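Local coordinates for protein HP0721 (Helicobacter pylori, PDB 2XRH) that is of unknown function but belongs to the DUF1104 family, is probably secreted, and holds nicotinic acid in a pocket of its all-helical fold, at residues A61-D66 and F96-S100; I31-K36 and A83-M89; F11-D16 and E37-R41; V25-I31 and R76-V80. All coordinates share one frame; numbering follows the deposited sequence. Where two conformers were deposited one is given.

Interaction 1 (A61-D66 and F96-S100). With NIO (nicotinic acid), chain B.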
loop_
_atom_site.group_PDB
_atom_site.type_symbol
_atom_site.label_atom_id
_atom_site.label_comp_id
_atom_site.label_asym_id
_atom_site.label_seq_id
_atom_site.Cartn_x
_atom_site.Cartn_y
_atom_site.Cartn_z
ATOM N N ALA A 61 -3.612 -11.760 -7.125
ATOM C CA ALA A 61 -3.263 -11.066 -5.891
ATOM C C ALA A 61 -4.416 -10.109 -5.564
ATOM O O ALA A 61 -4.804 -9.981 -4.413
ATOM C CB ALA A 61 -1.944 -10.306 -6.010
ATOM N N THR A 62 -4.945 -9.440 -6.579
ATOM C CA THR A 62 -6.027 -8.478 -6.358
ATOM C C THR A 62 -7.280 -9.168 -5.788
ATOM O O THR A 62 -7.812 -8.793 -4.739
ATOM C CB THR A 62 -6.315 -7.715 -7.644
ATOM O OG1 THR A 62 -5.167 -6.936 -7.973
ATOM C CG2 THR A 62 -7.534 -6.792 -7.476
ATOM N N LYS A 63 -7.718 -10.227 -6.464
ATOM C CA LYS A 63 -8.893 -10.979 -6.057
ATOM C C LYS A 63 -8.756 -11.569 -4.672
ATOM O O LYS A 63 -9.706 -11.611 -3.886
ATOM C CB LYS A 63 -9.140 -12.095 -7.055
ATOM C CG LYS A 63 -9.578 -11.588 -8.396
ATOM C CD LYS A 63 -9.996 -12.749 -9.296
ATOM C CE LYS A 63 -8.806 -13.398 -10.015
ATOM N NZ LYS A 63 -9.188 -13.978 -11.348
ATOM N N ASN A 64 -7.553 -12.046 -4.388
ATOM C CA ASN A 64 -7.285 -12.751 -3.151
ATOM C C ASN A 64 -7.145 -11.842 -1.963
ATOM O O ASN A 64 -7.221 -12.322 -0.820
ATOM C CB ASN A 64 -6.006 -13.589 -3.224
ATOM C CG ASN A 64 -6.191 -14.864 -4.028
ATOM O OD1 ASN A 64 -7.274 -15.407 -4.041
ATOM N ND2 ASN A 64 -5.105 -15.376 -4.648
ATOM N N THR A 65 -6.948 -10.550 -2.208
ATOM C CA THR A 65 -6.753 -9.595 -1.105
ATOM C C THR A 65 -7.794 -8.478 -1.029
ATOM O O THR A 65 -7.824 -7.769 -0.011
ATOM C CB THR A 65 -5.319 -8.985 -1.133
ATOM O OG1 THR A 65 -5.152 -8.244 -2.362
ATOM C CG2 THR A 65 -4.274 -10.080 -0.990
ATOM N N ASP A 66 -8.635 -8.338 -2.065
ATOM C CA ASP A 66 -9.632 -7.275 -2.125
ATOM C C ASP A 66 -10.503 -7.152 -0.885
ATOM O O ASP A 66 -10.835 -6.035 -0.502
ATOM C CB ASP A 66 -10.587 -7.462 -3.348
ATOM C CG ASP A 66 -10.150 -6.759 -4.586
ATOM O OD1 ASP A 66 -9.255 -5.887 -4.542
ATOM O OD2 ASP A 66 -10.730 -7.137 -5.637
ATOM N N PHE A 96 1.881 -2.374 -1.936
ATOM C CA PHE A 96 0.677 -3.233 -2.169
ATOM C C PHE A 96 1.075 -4.570 -2.809
ATOM O O PHE A 96 0.202 -5.371 -3.172
ATOM C CB PHE A 96 -0.413 -2.560 -3.064
ATOM C CG PHE A 96 -1.315 -1.524 -2.368
ATOM C CD1 PHE A 96 -2.566 -1.835 -1.858
ATOM C CD2 PHE A 96 -0.975 -0.153 -2.395
ATOM C CE1 PHE A 96 -3.359 -0.871 -1.220
ATOM C CE2 PHE A 96 -1.795 0.832 -1.796
ATOM C CZ PHE A 96 -3.000 0.467 -1.207
ATOM N N GLY A 97 2.370 -4.810 -3.001
ATOM C CA GLY A 97 2.884 -6.030 -3.582
ATOM C C GLY A 97 2.387 -6.372 -4.969
ATOM O O GLY A 97 2.356 -5.532 -5.879
ATOM N N LEU A 98 1.950 -7.629 -5.126
ATOM C CA LEU A 98 1.590 -8.136 -6.406
ATOM C C LEU A 98 0.252 -7.599 -6.873
ATOM O O LEU A 98 -0.066 -7.772 -8.024
ATOM C CB LEU A 98 1.568 -9.677 -6.415
ATOM C CG LEU A 98 2.890 -10.412 -6.630
ATOM C CD1 LEU A 98 2.733 -11.907 -6.345
ATOM C CD2 LEU A 98 3.498 -10.107 -8.016
ATOM N N ARG A 99 -0.547 -6.944 -6.017
ATOM C CA ARG A 99 -1.829 -6.413 -6.498
ATOM C C ARG A 99 -1.624 -5.490 -7.635
ATOM O O ARG A 99 -2.397 -5.556 -8.571
ATOM C CB ARG A 99 -2.637 -5.626 -5.445
ATOM C CG ARG A 99 -2.988 -6.296 -4.278
ATOM C CD ARG A 99 -3.729 -5.365 -3.305
ATOM N NE ARG A 99 -4.809 -4.577 -3.934
ATOM C CZ ARG A 99 -6.073 -4.947 -4.069
ATOM N NH1 ARG A 99 -6.506 -6.100 -3.622
ATOM N NH2 ARG A 99 -6.941 -4.137 -4.655
ATOM N N SER A 100 -0.528 -4.734 -7.559
ATOM C CA SER A 100 -0.215 -3.574 -8.363
ATOM C C SER A 100 0.874 -3.867 -9.426
ATOM O O SER A 100 1.942 -4.442 -9.141
ATOM C CB SER A 100 0.265 -2.493 -7.373
ATOM O OG SER A 100 1.144 -3.062 -6.411
ATOM O OXT SER A 100 0.773 -3.555 -10.629
HETATM N N NIO B . 6.194 -11.960 -3.929
HETATM C C1 NIO B . 4.976 -12.009 -3.351
HETATM C C2 NIO B . 4.360 -10.831 -2.889
HETATM C C3 NIO B . 4.998 -9.628 -2.986
HETATM C C4 NIO B . 6.246 -9.620 -3.589
HETATM C C5 NIO B . 6.827 -10.798 -4.048
HETATM C C6 NIO B . 3.062 -10.893 -2.168
HETATM O O1 NIO B . 2.856 -10.012 -1.284
HETATM O O2 NIO B . 2.278 -11.823 -2.395
#
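Arg-99 lies across the last turn of helix 47-65, and its guanidinium group is pinned at the edge by Thr-65 and Asp-66. NH1 gives a fairly straight bond to Thr-65 OG1 (2.8 Å, 162°), and the hydroxyl lies in the guanidinium plane. Thr-65 OG1 in turn donates to Ala-61 O, one turn back. NH1 and NH2 both end on Asp-66 OD1, each at 2.9 Å, in an end-on salt bridge to a single oxygen. The carboxylate is turned 55° from the guanidinium plane. NH2 meets OD1 nearly along its C-O axis, while NH1 comes from above the carboxylate plane. A bend at chi3 (47°) turns the arginine chain into this position. Thr-62 crosses it at about a right angle, with CG2 over one guanidinium face, 3.9 Å from Arg-99 NH2. Thr-62 OG1 bonds instead to His-58 O. Here the end of the truncated chain docks on a helix end at the subunit interface: NE of Arg-99 forms a salt bridge with Glu-74 of the second subunit. On the pocket side, Ala-61 CB packs on Leu-98 CB at 3.6 Å. The Leu-98 branch CD1 touches ring atom C1 of nicotinic acid at 3.7 Å.

Interaction 2 (I31-K36 and A83-M89). With NIO (nicotinic acid), chain B.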
loop_
_atom_site.group_PDB
_atom_site.type_symbol
_atom_site.label_atom_id
_atom_site.label_comp_id
_atom_site.label_asym_id
_atom_site.label_seq_id
_atom_site.Cartn_x
_atom_site.Cartn_y
_atom_site.Cartn_z
ATOM N N ILE A 31 7.498 -16.813 1.489
ATOM C CA ILE A 31 7.514 -15.833 0.413
ATOM C C ILE A 31 8.812 -15.792 -0.363
ATOM O O ILE A 31 8.779 -15.577 -1.569
ATOM C CB ILE A 31 7.029 -14.391 0.838
ATOM C CG1 ILE A 31 6.299 -13.698 -0.336
ATOM C CG2 ILE A 31 8.141 -13.528 1.452
ATOM C CD1 ILE A 31 4.894 -14.379 -0.680
ATOM N N VAL A 32 9.952 -15.996 0.299
ATOM C CA VAL A 32 11.220 -16.008 -0.426
ATOM C C VAL A 32 11.259 -17.196 -1.406
ATOM O O VAL A 32 11.616 -17.041 -2.567
ATOM C CB VAL A 32 12.446 -16.015 0.546
ATOM C CG1 VAL A 32 13.744 -16.324 -0.185
ATOM C CG2 VAL A 32 12.542 -14.655 1.238
ATOM N N ASP A 33 10.870 -18.369 -0.955
ATOM C CA ASP A 33 10.825 -19.528 -1.810
ATOM C C ASP A 33 9.828 -19.351 -2.948
ATOM O O ASP A 33 10.103 -19.706 -4.080
ATOM C CB ASP A 33 10.458 -20.776 -1.014
ATOM C CG ASP A 33 11.613 -21.297 -0.143
ATOM O OD1 ASP A 33 12.765 -20.835 -0.274
ATOM O OD2 ASP A 33 11.341 -22.171 0.694
ATOM N N TYR A 34 8.679 -18.756 -2.657
ATOM C CA TYR A 34 7.692 -18.500 -3.701
ATOM C C TYR A 34 8.245 -17.566 -4.762
ATOM O O TYR A 34 8.103 -17.816 -5.958
ATOM C CB TYR A 34 6.460 -17.886 -3.057
ATOM C CG TYR A 34 5.312 -17.539 -4.001
ATOM C CD1 TYR A 34 4.576 -18.495 -4.646
ATOM C CD2 TYR A 34 4.931 -16.202 -4.156
ATOM C CE1 TYR A 34 3.503 -18.143 -5.491
ATOM C CE2 TYR A 34 3.878 -15.849 -4.959
ATOM C CZ TYR A 34 3.165 -16.800 -5.631
ATOM O OH TYR A 34 2.108 -16.435 -6.438
ATOM N N THR A 35 8.853 -16.486 -4.339
ATOM C CA THR A 35 9.398 -15.474 -5.235
ATOM C C THR A 35 10.533 -16.053 -6.072
ATOM O O THR A 35 10.575 -15.842 -7.275
ATOM C CB THR A 35 9.891 -14.278 -4.422
ATOM O OG1 THR A 35 8.808 -13.741 -3.647
ATOM C CG2 THR A 35 10.485 -13.190 -5.277
ATOM N N LYS A 36 11.419 -16.829 -5.442
ATOM C CA LYS A 36 12.454 -17.541 -6.187
ATOM C C LYS A 36 11.845 -18.468 -7.245
ATOM O O LYS A 36 12.353 -18.523 -8.365
ATOM C CB LYS A 36 13.393 -18.299 -5.239
ATOM C CG LYS A 36 14.261 -17.386 -4.375
ATOM C CD LYS A 36 15.107 -18.165 -3.372
ATOM C CE LYS A 36 16.097 -17.230 -2.695
ATOM N NZ LYS A 36 16.972 -17.954 -1.684
ATOM N N ALA A 83 10.663 -10.358 5.231
ATOM C CA ALA A 83 11.133 -11.651 4.794
ATOM C C ALA A 83 11.988 -11.516 3.539
ATOM O O ALA A 83 13.008 -12.161 3.416
ATOM C CB ALA A 83 9.976 -12.636 4.577
ATOM N N LEU A 84 11.542 -10.719 2.577
ATOM C CA LEU A 84 12.279 -10.565 1.361
ATOM C C LEU A 84 13.654 -9.961 1.652
ATOM O O LEU A 84 14.647 -10.383 1.041
ATOM C CB LEU A 84 11.542 -9.667 0.380
ATOM C CG LEU A 84 10.363 -10.349 -0.295
ATOM C CD1 LEU A 84 9.485 -9.255 -1.045
ATOM C CD2 LEU A 84 10.790 -11.456 -1.208
ATOM N N LYS A 85 13.691 -8.972 2.540
ATOM C CA LYS A 85 14.965 -8.314 2.958
ATOM C C LYS A 85 15.918 -9.365 3.487
ATOM O O LYS A 85 17.104 -9.444 3.072
ATOM C CB LYS A 85 14.747 -7.267 4.042
ATOM C CG LYS A 85 13.865 -6.083 3.725
ATOM C CD LYS A 85 14.068 -5.497 2.350
ATOM C CE LYS A 85 12.745 -4.941 1.746
ATOM N NZ LYS A 85 11.895 -5.994 1.125
ATOM N N LYS A 86 15.408 -10.196 4.371
ATOM C CA LYS A 86 16.252 -11.208 5.036
ATOM C C LYS A 86 16.734 -12.265 4.124
ATOM O O LYS A 86 17.786 -12.874 4.383
ATOM C CB LYS A 86 15.491 -11.939 6.104
ATOM C CG LYS A 86 15.354 -11.146 7.291
ATOM C CD LYS A 86 15.080 -12.067 8.481
ATOM C CE LYS A 86 14.804 -11.200 9.635
ATOM N NZ LYS A 86 13.561 -10.457 9.453
ATOM N N GLY A 87 15.976 -12.528 3.072
ATOM C CA GLY A 87 16.358 -13.488 2.077
ATOM C C GLY A 87 17.219 -12.862 1.019
ATOM O O GLY A 87 17.455 -13.478 0.004
ATOM N N ASN A 88 17.668 -11.625 1.268
ATOM C CA ASN A 88 18.462 -10.830 0.321
ATOM C C ASN A 88 17.855 -10.635 -1.075
ATOM O O ASN A 88 18.574 -10.490 -2.078
ATOM C CB ASN A 88 19.910 -11.363 0.293
ATOM C CG ASN A 88 20.550 -11.302 1.668
ATOM O OD1 ASN A 88 21.020 -10.249 2.092
ATOM N ND2 ASN A 88 20.506 -12.417 2.400
ATOM N N MET A 89 16.519 -10.570 -1.119
ATOM C CA MET A 89 15.771 -10.396 -2.363
ATOM C C MET A 89 15.563 -8.915 -2.666
ATOM O O MET A 89 15.732 -8.066 -1.789
ATOM C CB MET A 89 14.411 -11.118 -2.312
ATOM C CG MET A 89 14.451 -12.618 -1.947
ATOM S SD MET A 89 15.251 -13.681 -3.166
ATOM C CE MET A 89 14.149 -13.489 -4.577
HETATM N N NIO B . 6.194 -11.960 -3.929
HETATM C C1 NIO B . 4.976 -12.009 -3.351
HETATM C C2 NIO B . 4.360 -10.831 -2.889
HETATM C C3 NIO B . 4.998 -9.628 -2.986
HETATM C C4 NIO B . 6.246 -9.620 -3.589
HETATM C C5 NIO B . 6.827 -10.798 -4.048
HETATM C C6 NIO B . 3.062 -10.893 -2.168
HETATM O O1 NIO B . 2.856 -10.012 -1.284
HETATM O O2 NIO B . 2.278 -11.823 -2.395
#
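Ile-31, Val-32, Thr-35 and Lys-36 pack against Ala-83, Leu-84, Gly-87 and Met-89. This is a helix-helix contact between the start of helix 31-44 and the end of helix 70-86, and it forms one wall of the nicotinic acid pocket. Ile-31 works in two directions. Its CG2 meets Ala-83 CB at 3.7 Å, while CG1 and CD1 lead away to the ligand, CD1 lying 3.6 Å from ring atom C1. Thr-35 is split in the same way. OG1 lies 3.2 Å from the ligand ring nitrogen N, beside Leu-84 CD2, and CG2 packs on Met-89 CE. Val-32 CG2 sits over the helix end, 3.3 Å from Ala-83 O. Gly-87 passes close to this methyl.

Bonds within each segment position these groups. Thr-35 OG1 donates to Ile-31 O at 2.8 Å. The backbone N of Thr-35 reaches the same oxygen from the opposite face of its plane. Helix 70-86 ends in a Schellman motif, with Asn-88 as C-prime residue and a bond from Met-89 N to Leu-84 O. The turn brings Met-89 back against helix 31-44. Bends at chi2 (-67°) and chi3 (-64°) fold its chain over Lys-36, which is extended beyond CG. There Met-89 SD touches Lys-36 CE at 3.7 Å.

Interaction 3 (F11-D16 and E37-R41)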
loop_
_atom_site.group_PDB
_atom_site.type_symbol
_atom_site.label_atom_id
_atom_site.label_comp_id
_atom_site.label_asym_id
_atom_site.label_seq_id
_atom_site.Cartn_x
_atom_site.Cartn_y
_atom_site.Cartn_z
ATOM N N PHE A 11 7.772 -25.235 -3.918
ATOM C CA PHE A 11 6.887 -24.919 -5.021
ATOM C C PHE A 11 7.455 -25.459 -6.320
ATOM O O PHE A 11 6.960 -25.140 -7.389
ATOM C CB PHE A 11 6.788 -23.413 -5.122
ATOM C CG PHE A 11 6.228 -22.760 -3.899
ATOM C CD1 PHE A 11 4.864 -22.787 -3.638
ATOM C CD2 PHE A 11 7.071 -22.079 -3.023
ATOM C CE1 PHE A 11 4.349 -22.106 -2.517
ATOM C CE2 PHE A 11 6.583 -21.452 -1.905
ATOM C CZ PHE A 11 5.233 -21.477 -1.644
ATOM N N SER A 12 8.474 -26.312 -6.243
ATOM C CA SER A 12 9.076 -26.834 -7.484
ATOM C C SER A 12 8.133 -27.770 -8.289
ATOM O O SER A 12 8.307 -27.935 -9.498
ATOM C CB SER A 12 10.399 -27.544 -7.166
ATOM O OG SER A 12 10.162 -28.602 -6.268
ATOM N N LYS A 13 7.154 -28.384 -7.637
ATOM C CA LYS A 13 6.213 -29.282 -8.327
ATOM C C LYS A 13 4.855 -28.644 -8.628
ATOM O O LYS A 13 3.967 -29.275 -9.200
ATOM C CB LYS A 13 6.025 -30.569 -7.514
ATOM C CG LYS A 13 7.287 -31.427 -7.370
ATOM C CD LYS A 13 7.788 -31.967 -8.735
ATOM C CE LYS A 13 9.047 -32.859 -8.596
ATOM N NZ LYS A 13 8.692 -34.315 -8.391
ATOM N N THR A 14 4.684 -27.383 -8.233
ATOM C CA THR A 14 3.410 -26.686 -8.411
ATOM C C THR A 14 3.328 -26.159 -9.835
ATOM O O THR A 14 4.299 -25.601 -10.336
ATOM C CB THR A 14 3.309 -25.519 -7.379
ATOM O OG1 THR A 14 3.508 -26.070 -6.068
ATOM C CG2 THR A 14 1.941 -24.768 -7.420
ATOM N N SER A 15 2.160 -26.280 -10.460
ATOM C CA SER A 15 1.955 -25.752 -11.796
ATOM C C SER A 15 2.012 -24.235 -11.813
ATOM O O SER A 15 1.783 -23.597 -10.776
ATOM C CB SER A 15 0.613 -26.217 -12.349
ATOM O OG SER A 15 -0.461 -25.623 -11.666
ATOM N N ASP A 16 2.355 -23.652 -12.961
ATOM C CA ASP A 16 2.338 -22.194 -13.130
ATOM C C ASP A 16 0.971 -21.632 -12.708
ATOM O O ASP A 16 0.883 -20.589 -12.040
ATOM C CB ASP A 16 2.612 -21.789 -14.588
ATOM C CG ASP A 16 4.016 -22.094 -15.067
ATOM O OD1 ASP A 16 4.938 -22.407 -14.291
ATOM O OD2 ASP A 16 4.189 -21.986 -16.283
ATOM N N GLU A 37 10.788 -19.186 -6.921
ATOM C CA GLU A 37 10.154 -20.080 -7.874
ATOM C C GLU A 37 9.540 -19.302 -9.047
ATOM O O GLU A 37 9.724 -19.663 -10.193
ATOM C CB GLU A 37 9.133 -20.997 -7.247
ATOM C CG GLU A 37 8.625 -22.082 -8.208
ATOM C CD GLU A 37 9.667 -23.182 -8.496
ATOM O OE1 GLU A 37 10.569 -23.394 -7.652
ATOM O OE2 GLU A 37 9.586 -23.813 -9.561
ATOM N N LEU A 38 8.877 -18.199 -8.755
ATOM C CA LEU A 38 8.260 -17.368 -9.799
ATOM C C LEU A 38 9.319 -16.833 -10.724
ATOM O O LEU A 38 9.138 -16.898 -11.919
ATOM C CB LEU A 38 7.483 -16.218 -9.160
ATOM C CG LEU A 38 6.155 -16.472 -8.460
ATOM C CD1 LEU A 38 5.620 -15.115 -7.948
ATOM C CD2 LEU A 38 5.147 -17.183 -9.363
ATOM N N LYS A 39 10.444 -16.375 -10.169
ATOM C CA LYS A 39 11.550 -15.799 -10.950
ATOM C C LYS A 39 12.163 -16.893 -11.802
ATOM O O LYS A 39 12.428 -16.674 -12.970
ATOM C CB LYS A 39 12.588 -15.078 -10.099
ATOM C CG LYS A 39 12.098 -13.785 -9.462
ATOM C CD LYS A 39 13.232 -13.072 -8.674
ATOM C CE LYS A 39 12.836 -11.688 -8.130
ATOM N NZ LYS A 39 13.201 -10.529 -9.018
ATOM N N LYS A 40 12.348 -18.066 -11.221
ATOM C CA LYS A 40 12.833 -19.238 -11.969
ATOM C C LYS A 40 11.970 -19.521 -13.200
ATOM O O LYS A 40 12.496 -19.698 -14.311
ATOM C CB LYS A 40 12.868 -20.467 -11.061
ATOM C CG LYS A 40 13.043 -21.778 -11.790
ATOM C CD LYS A 40 13.588 -22.832 -10.834
ATOM C CE LYS A 40 14.885 -22.378 -10.164
ATOM N NZ LYS A 40 16.019 -22.236 -11.115
ATOM N N ARG A 41 10.656 -19.558 -13.021
ATOM C CA ARG A 41 9.725 -19.867 -14.098
ATOM C C ARG A 41 9.744 -18.753 -15.143
ATOM O O ARG A 41 9.822 -19.016 -16.339
ATOM C CB ARG A 41 8.270 -20.057 -13.620
ATOM C CG ARG A 41 7.999 -21.053 -12.508
ATOM C CD ARG A 41 8.294 -22.451 -12.847
ATOM N NE ARG A 41 8.085 -23.345 -11.683
ATOM C CZ ARG A 41 6.961 -23.969 -11.336
ATOM N NH1 ARG A 41 5.862 -23.881 -12.077
ATOM N NH2 ARG A 41 6.955 -24.779 -10.267
HETATM O O HOH W 1 10.540 -24.002 -4.768
#
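Thr-14 O is gripped by both terminal nitrogens of Arg-41, NH1 at 2.9 Å and NH2 at 2.8 Å. The grip is end-on, in the guanidinium plane. NH2 approaches in the plane of the carbonyl, and NH1 comes nearly in line with the C=O bond. NH1 also forms a salt bridge to Asp-16 OD1 (2.8 Å, 150°), meeting it on the anti side. That carboxylate is turned 42° from the guanidinium. On its side edge, Arg-41 meets Glu-37 from the preceding turn of its own helix. NE bonds to the anti lone pair of Glu-37 OE2 at 2.6 Å, and NH2 reaches the same oxygen from above the carboxylate plane. Together these bonds fix the rotation of the guanidinium. Asp-16 OD1 and Glu-37 OE2 lie 6.8 Å apart on different edges; the positive charge between them probably offsets part of their repulsion. Glu-37 CG packs on Phe-11 CB at 3.8 Å. A water accepts from Phe-11 N and donates to Glu-37 OE1. Phe-11 to Thr-14 form a type I beta turn, and Ser-15 is the N-cap of helix 16-21. The whole is a surface salt-bridge network that ties a turn and helix start to helix 31-44.

Interaction 4 (V25-I31 and R76-V80). With NIO (nicotinic acid), chain B.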
loop_
_atom_site.group_PDB
_atom_site.type_symbol
_atom_site.label_atom_id
_atom_site.label_comp_id
_atom_site.label_asym_id
_atom_site.label_seq_id
_atom_site.Cartn_x
_atom_site.Cartn_y
_atom_site.Cartn_z
ATOM N N VAL A 25 -1.713 -14.696 -1.106
ATOM C CA VAL A 25 -2.107 -15.549 0.019
ATOM C C VAL A 25 -0.978 -16.390 0.569
ATOM O O VAL A 25 -1.149 -16.997 1.621
ATOM C CB VAL A 25 -3.295 -16.445 -0.337
ATOM C CG1 VAL A 25 -4.417 -15.598 -0.806
ATOM C CG2 VAL A 25 -2.948 -17.387 -1.349
ATOM N N VAL A 26 0.167 -16.409 -0.108
ATOM C CA VAL A 26 1.305 -17.215 0.351
ATOM C C VAL A 26 1.762 -16.630 1.701
ATOM O O VAL A 26 1.801 -15.436 1.864
ATOM C CB VAL A 26 2.475 -17.188 -0.670
ATOM C CG1 VAL A 26 3.723 -17.854 -0.152
ATOM C CG2 VAL A 26 2.051 -17.831 -2.000
ATOM N N ALA A 27 2.090 -17.491 2.651
ATOM C CA ALA A 27 2.502 -17.033 3.983
ATOM C C ALA A 27 3.851 -16.331 3.894
ATOM O O ALA A 27 4.694 -16.709 3.080
ATOM C CB ALA A 27 2.587 -18.202 4.947
ATOM N N PRO A 28 4.060 -15.289 4.688
ATOM C CA PRO A 28 5.375 -14.630 4.663
ATOM C C PRO A 28 6.544 -15.593 4.840
ATOM O O PRO A 28 7.589 -15.390 4.234
ATOM C CB PRO A 28 5.263 -13.600 5.768
ATOM C CG PRO A 28 3.798 -13.222 5.757
ATOM C CD PRO A 28 3.067 -14.509 5.450
ATOM N N GLN A 29 6.388 -16.607 5.678
ATOM C CA GLN A 29 7.472 -17.558 5.927
ATOM C C GLN A 29 7.862 -18.339 4.664
ATOM O O GLN A 29 8.913 -18.915 4.617
ATOM C CB GLN A 29 7.103 -18.528 7.056
ATOM C CG GLN A 29 5.944 -19.452 6.693
ATOM C CD GLN A 29 5.345 -20.186 7.855
ATOM O OE1 GLN A 29 5.679 -21.329 8.102
ATOM N NE2 GLN A 29 4.442 -19.530 8.566
ATOM N N ASP A 30 6.972 -18.347 3.658
ATOM C CA ASP A 30 7.188 -19.058 2.384
ATOM C C ASP A 30 7.425 -18.114 1.225
ATOM O O ASP A 30 7.661 -18.601 0.109
ATOM C CB ASP A 30 5.991 -19.944 2.042
ATOM C CG ASP A 30 5.746 -21.026 3.071
ATOM O OD1 ASP A 30 6.736 -21.647 3.536
ATOM O OD2 ASP A 30 4.558 -21.283 3.398
ATOM N N ILE A 31 7.498 -16.813 1.489
ATOM C CA ILE A 31 7.514 -15.833 0.413
ATOM C C ILE A 31 8.812 -15.792 -0.363
ATOM O O ILE A 31 8.779 -15.577 -1.569
ATOM C CB ILE A 31 7.029 -14.391 0.838
ATOM C CG1 ILE A 31 6.299 -13.698 -0.336
ATOM C CG2 ILE A 31 8.141 -13.528 1.452
ATOM C CD1 ILE A 31 4.894 -14.379 -0.680
ATOM N N ARG A 76 0.459 -8.326 6.732
ATOM C CA ARG A 76 1.104 -9.281 5.827
ATOM C C ARG A 76 2.191 -8.635 4.966
ATOM O O ARG A 76 3.293 -9.205 4.822
ATOM C CB ARG A 76 0.059 -9.972 4.957
ATOM C CG ARG A 76 0.665 -11.023 4.121
ATOM C CD ARG A 76 -0.264 -11.591 3.107
ATOM N NE ARG A 76 0.401 -12.524 2.191
ATOM C CZ ARG A 76 0.934 -12.230 1.006
ATOM N NH1 ARG A 76 0.956 -11.016 0.455
ATOM N NH2 ARG A 76 1.428 -13.207 0.295
ATOM N N GLN A 77 1.906 -7.470 4.401
ATOM C CA GLN A 77 2.829 -6.852 3.468
ATOM C C GLN A 77 4.102 -6.444 4.173
ATOM O O GLN A 77 5.208 -6.555 3.609
ATOM C CB GLN A 77 2.180 -5.668 2.727
ATOM C CG GLN A 77 1.123 -5.982 1.689
ATOM C CD GLN A 77 1.549 -7.071 0.723
ATOM O OE1 GLN A 77 1.140 -8.173 0.889
ATOM N NE2 GLN A 77 2.391 -6.743 -0.242
ATOM N N LYS A 78 3.969 -5.973 5.411
ATOM C CA LYS A 78 5.164 -5.612 6.199
ATOM C C LYS A 78 6.032 -6.851 6.454
ATOM O O LYS A 78 7.265 -6.825 6.355
ATOM C CB LYS A 78 4.777 -4.919 7.480
ATOM C CG LYS A 78 4.207 -3.522 7.276
ATOM C CD LYS A 78 4.165 -2.762 8.610
ATOM C CE LYS A 78 3.719 -1.338 8.411
ATOM N NZ LYS A 78 2.866 -0.784 9.534
ATOM N N ALA A 79 5.391 -7.953 6.776
ATOM C CA ALA A 79 6.097 -9.188 7.049
ATOM C C ALA A 79 6.763 -9.713 5.760
ATOM O O ALA A 79 7.868 -10.266 5.786
ATOM C CB ALA A 79 5.179 -10.255 7.706
ATOM N N VAL A 80 6.070 -9.573 4.635
ATOM C CA VAL A 80 6.600 -9.974 3.354
ATOM C C VAL A 80 7.852 -9.137 3.062
ATOM O O VAL A 80 8.877 -9.673 2.671
ATOM C CB VAL A 80 5.552 -9.882 2.209
ATOM C CG1 VAL A 80 6.238 -9.874 0.870
ATOM C CG2 VAL A 80 4.534 -11.054 2.311
HETATM N N NIO B . 6.194 -11.960 -3.929
HETATM C C1 NIO B . 4.976 -12.009 -3.351
HETATM C C2 NIO B . 4.360 -10.831 -2.889
HETATM C C3 NIO B . 4.998 -9.628 -2.986
HETATM C C4 NIO B . 6.246 -9.620 -3.589
HETATM C C5 NIO B . 6.827 -10.798 -4.048
HETATM C C6 NIO B . 3.062 -10.893 -2.168
HETATM O O1 NIO B . 2.856 -10.012 -1.284
HETATM O O2 NIO B . 2.278 -11.823 -2.395
HETATM O O HOH W 2 -0.736 -14.793 3.772
#
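The carboxylate end of the nicotinic acid pocket is built here, where the loop before helix 31-44 meets helix 70-86. Arg-76 joins loop and ligand. Its chain is extended from CG to NE, with CG anti to the backbone N (chi1 -175°), and this carries the guanidinium across to the loop. NE and NH2 grip Val-26 O side-on, at 3.2 and 2.8 Å. The NH2 bond uses a lone pair in the carbonyl plane. A water also donates weakly to Val-25 O and accepts from NE. Another edge of the guanidinium faces the ligand carboxylate. NH1 bonds to ligand O1 at 2.8 Å, and NH2 to O2 at 3.1 Å (156°). This pairing is consistent with an ionised nicotinate. Gln-77 lies beside it and accepts a weak bond from NH1 through OE1. Its NE2 is held by Asp-95 O and makes only a weak bond to ligand O1. Val-80 CG2 sits 4.0 Å above the centre of one guanidinium face, which gives the charged group an apolar cover. Val-80 CG1 meets Ile-31 CG1, the two side chains crossing at about a right angle. At the outer end of the contact, the Pro-28 ring lies against the helix, its CG 3.8 Å from Ala-79 CB.

How the interactions relate
From the N terminus, interaction 3 closes the first loop, bringing the turn before helix 16-21 onto helix 31-44. Interaction 4 starts inside that loop and crosses it, tying the segment before helix 31-44 to the middle of helix 70-86. Interaction 2 follows, joining the first turns of helix 31-44 to the end of helix 70-86; it shares Ile-31 with interaction 4 and crosses both earlier contacts. Interaction 1 comes after interaction 3 in series but crosses interactions 2 and 4, returning the end of the truncated chain to helix 47-65. Interactions 1, 2 and 4 all touch nicotinic acid, whereas interaction 3 lies away from it. Phe-11 links interaction 3 to Tyr-34 and Asp-30.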